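Local coordinates for Alr4995 protein (Nostoc sp., PDB 6LRF) that acts as a bifunctional arginine dihydrolase and ornithine cyclodeaminase, combining a hydrolase module of the guanidine-modifying superfamily with a Rossmann-fold region, at residues Asp608-Asp612 and Leu613-Gln617. Sequence-based numbering, arbitrary orientation.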
ATOM      1  N   ASP B 608     -28.023 -21.770  -5.103  1.00 22.48           N
ATOM      2  CA  ASP B 608     -28.663 -20.468  -4.903  1.00 22.82           C
ATOM      3  C   ASP B 608     -28.074 -19.371  -5.800  1.00 23.85           C
ATOM      4  O   ASP B 608     -28.712 -18.351  -6.040  1.00 23.55           O
ATOM      5  CB  ASP B 608     -28.537 -20.029  -3.443  1.00 25.24           C
ATOM      6  CG  ASP B 608     -29.287 -20.963  -2.478  1.00 36.11           C
ATOM      7  OD1 ASP B 608     -28.815 -22.098  -2.233  1.00 27.15           O
ATOM      8  OD2 ASP B 608     -30.349 -20.551  -1.969  1.00 33.39           O
ATOM      9  N   THR B 609     -26.842 -19.574  -6.262  1.00 23.44           N
ATOM     10  CA  THR B 609     -26.109 -18.531  -6.974  1.00 21.86           C
ATOM     11  C   THR B 609     -26.707 -18.299  -8.369  1.00 23.25           C
ATOM     12  O   THR B 609     -26.892 -19.235  -9.152  1.00 22.62           O
ATOM     13  CB  THR B 609     -24.615 -18.882  -7.060  1.00 21.72           C
ATOM     14  OG1 THR B 609     -24.095 -19.007  -5.729  1.00 21.42           O
ATOM     15  CG2 THR B 609     -23.822 -17.769  -7.774  1.00 20.40           C
ATOM     16  N   GLN B 610     -27.035 -17.042  -8.651  1.00 21.41           N
ATOM     17  CA  GLN B 610     -27.629 -16.656  -9.922  1.00 17.68           C
ATOM     18  C   GLN B 610     -26.539 -16.434 -10.996  1.00 17.31           C
ATOM     19  O   GLN B 610     -25.831 -15.423 -10.988  1.00 18.23           O
ATOM     20  CB  GLN B 610     -28.489 -15.398  -9.717  1.00 20.15           C
ATOM     21  CG  GLN B 610     -29.162 -14.870 -10.989  1.00 18.97           C
ATOM     22  CD  GLN B 610     -30.068 -15.896 -11.641  1.00 23.39           C
ATOM     23  OE1 GLN B 610     -29.624 -16.691 -12.489  1.00 20.33           O
ATOM     24  NE2 GLN B 610     -31.345 -15.901 -11.241  1.00 24.86           N
HETATM   25  N   MSE B 611     -26.400 -17.395 -11.905  1.00 16.99           N
HETATM   26  CA  MSE B 611     -25.373 -17.352 -12.942  1.00 19.78           C
HETATM   27  C   MSE B 611     -25.848 -16.625 -14.203  1.00 19.54           C
HETATM   28  O   MSE B 611     -25.071 -16.419 -15.129  1.00 19.26           O
HETATM   29  CB  MSE B 611     -24.922 -18.778 -13.307  1.00 20.01           C
HETATM   30  CG  MSE B 611     -24.328 -19.580 -12.129  1.00 22.04           C
HETATM   31 SE   MSE B 611     -22.737 -18.766 -11.333  0.46 22.67          SE
HETATM   32  CE  MSE B 611     -21.336 -19.425 -12.513  1.00 20.90           C
ATOM     33  N   ASP B 612     -27.132 -16.277 -14.257  1.00 20.77           N
ATOM     34  CA  ASP B 612     -27.634 -15.428 -15.340  1.00 19.35           C
ATOM     35  C   ASP B 612     -27.532 -13.998 -14.855  1.00 18.37           C
ATOM     36  O   ASP B 612     -28.344 -13.543 -14.051  1.00 17.06           O
ATOM     37  CB  ASP B 612     -29.073 -15.796 -15.718  1.00 17.88           C
ATOM     38  CG  ASP B 612     -29.704 -14.832 -16.766  1.00 23.37           C
ATOM     39  OD1 ASP B 612     -29.218 -13.694 -16.982  1.00 22.22           O
ATOM     40  OD2 ASP B 612     -30.730 -15.213 -17.364  1.00 26.77           O
ATOM     41  N   LEU B 613     -26.552 -13.265 -15.364  1.00 17.65           N
ATOM     42  CA  LEU B 613     -26.294 -11.952 -14.791  1.00 15.51           C
ATOM     43  C   LEU B 613     -27.293 -10.855 -15.170  1.00 17.26           C
ATOM     44  O   LEU B 613     -27.340  -9.823 -14.507  1.00 17.15           O
ATOM     45  CB  LEU B 613     -24.880 -11.511 -15.141  1.00 16.19           C
ATOM     46  CG  LEU B 613     -23.819 -12.288 -14.360  1.00 18.87           C
ATOM     47  CD1 LEU B 613     -22.506 -11.952 -14.986  1.00 24.35           C
ATOM     48  CD2 LEU B 613     -23.819 -11.916 -12.853  1.00 19.69           C
ATOM     49  N   ILE B 614     -28.091 -11.057 -16.214  1.00 19.80           N
ATOM     50  CA  ILE B 614     -29.186 -10.119 -16.483  1.00 20.32           C
ATOM     51  C   ILE B 614     -30.228 -10.244 -15.356  1.00 18.88           C
ATOM     52  O   ILE B 614     -30.717  -9.246 -14.803  1.00 17.39           O
ATOM     53  CB  ILE B 614     -29.848 -10.381 -17.857  1.00 16.64           C
ATOM     54  CG1 ILE B 614     -28.832 -10.185 -19.006  1.00 18.07           C
ATOM     55  CG2 ILE B 614     -31.108  -9.510 -18.014  1.00 18.96           C
ATOM     56  CD1 ILE B 614     -28.227  -8.799 -19.114  1.00 18.25           C
ATOM     57  N   LYS B 615     -30.557 -11.478 -14.995  1.00 17.77           N
ATOM     58  CA  LYS B 615     -31.483 -11.691 -13.889  1.00 17.89           C
ATOM     59  C   LYS B 615     -30.884 -11.251 -12.566  1.00 23.85           C
ATOM     60  O   LYS B 615     -31.596 -10.723 -11.697  1.00 23.64           O
ATOM     61  CB  LYS B 615     -31.893 -13.154 -13.816  1.00 22.28           C
ATOM     62  CG  LYS B 615     -32.747 -13.577 -14.984  1.00 26.97           C
ATOM     63  CD  LYS B 615     -33.043 -15.059 -14.908  1.00 28.88           C
ATOM     64  CE  LYS B 615     -33.886 -15.513 -16.079  1.00 33.35           C
ATOM     65  NZ  LYS B 615     -34.135 -16.971 -15.961  1.00 40.57           N
ATOM     66  N   ALA B 616     -29.577 -11.449 -12.399  1.00 18.16           N
ATOM     67  CA  ALA B 616     -28.939 -11.015 -11.157  1.00 18.67           C
ATOM     68  C   ALA B 616     -29.030  -9.505 -10.996  1.00 19.45           C
ATOM     69  O   ALA B 616     -29.296  -9.011  -9.903  1.00 18.86           O
ATOM     70  CB  ALA B 616     -27.461 -11.471 -11.091  1.00 15.69           C
ATOM     71  N   GLN B 617     -28.809  -8.762 -12.071  1.00 17.32           N
ATOM     72  CA  GLN B 617     -28.870  -7.306 -11.962  1.00 20.47           C
ATOM     73  C   GLN B 617     -30.295  -6.859 -11.649  1.00 20.59           C
ATOM     74  O   GLN B 617     -30.518  -5.914 -10.891  1.00 18.79           O
ATOM     75  CB  GLN B 617     -28.364  -6.638 -13.246  1.00 16.88           C
ATOM     76  CG  GLN B 617     -26.845  -6.611 -13.340  1.00 21.65           C
ATOM     77  CD  GLN B 617     -26.334  -5.941 -14.619  1.00 27.45           C
ATOM     78  OE1 GLN B 617     -27.101  -5.678 -15.554  1.00 26.59           O
ATOM     79  NE2 GLN B 617     -25.033  -5.658 -14.657  1.00 20.33           N
TER
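D612 caps helix 613-624 as its N-cap, turning its carboxylate onto the backbone N-H groups of I614 and K615. With CG of D612 anti to the backbone N (chi1 174°), D612 OD1 reaches K615 N at 3.3 Å in a nearly straight bond that meets the oxygen from above the carboxylate plane. I614 N makes a weaker, more bent bond to D612 OD1 at 3.0 Å, while D612 O opens the helical pattern by accepting from A616 N at 2.9 Å. The extended K615 chain crosses the aspartate at about a right angle, K615 CD lying 3.4 Å from D612 OD2; K615 NZ stops 4.1 Å from that oxygen, so any attraction is probably modest. With an alanine at D612, the N-H groups of I614 and K615 would probably lose their side-chain acceptor, and K615 its nearby opposite charge. Q610 folds in from before the cap: Q610 NE2 lies 3.8 Å from K615 CB and hydrogen-bonds OE2 of E619 further along the helix, while Q610 OE1 accepts from D612 N at 3.1 Å. Backbone hydrogen bonds of Q610 with L596 and G598 tie the loop to strand 594-597, outermost in this chain's parallel Rossmann sheet, and L613 packs on G598 of a second subunit.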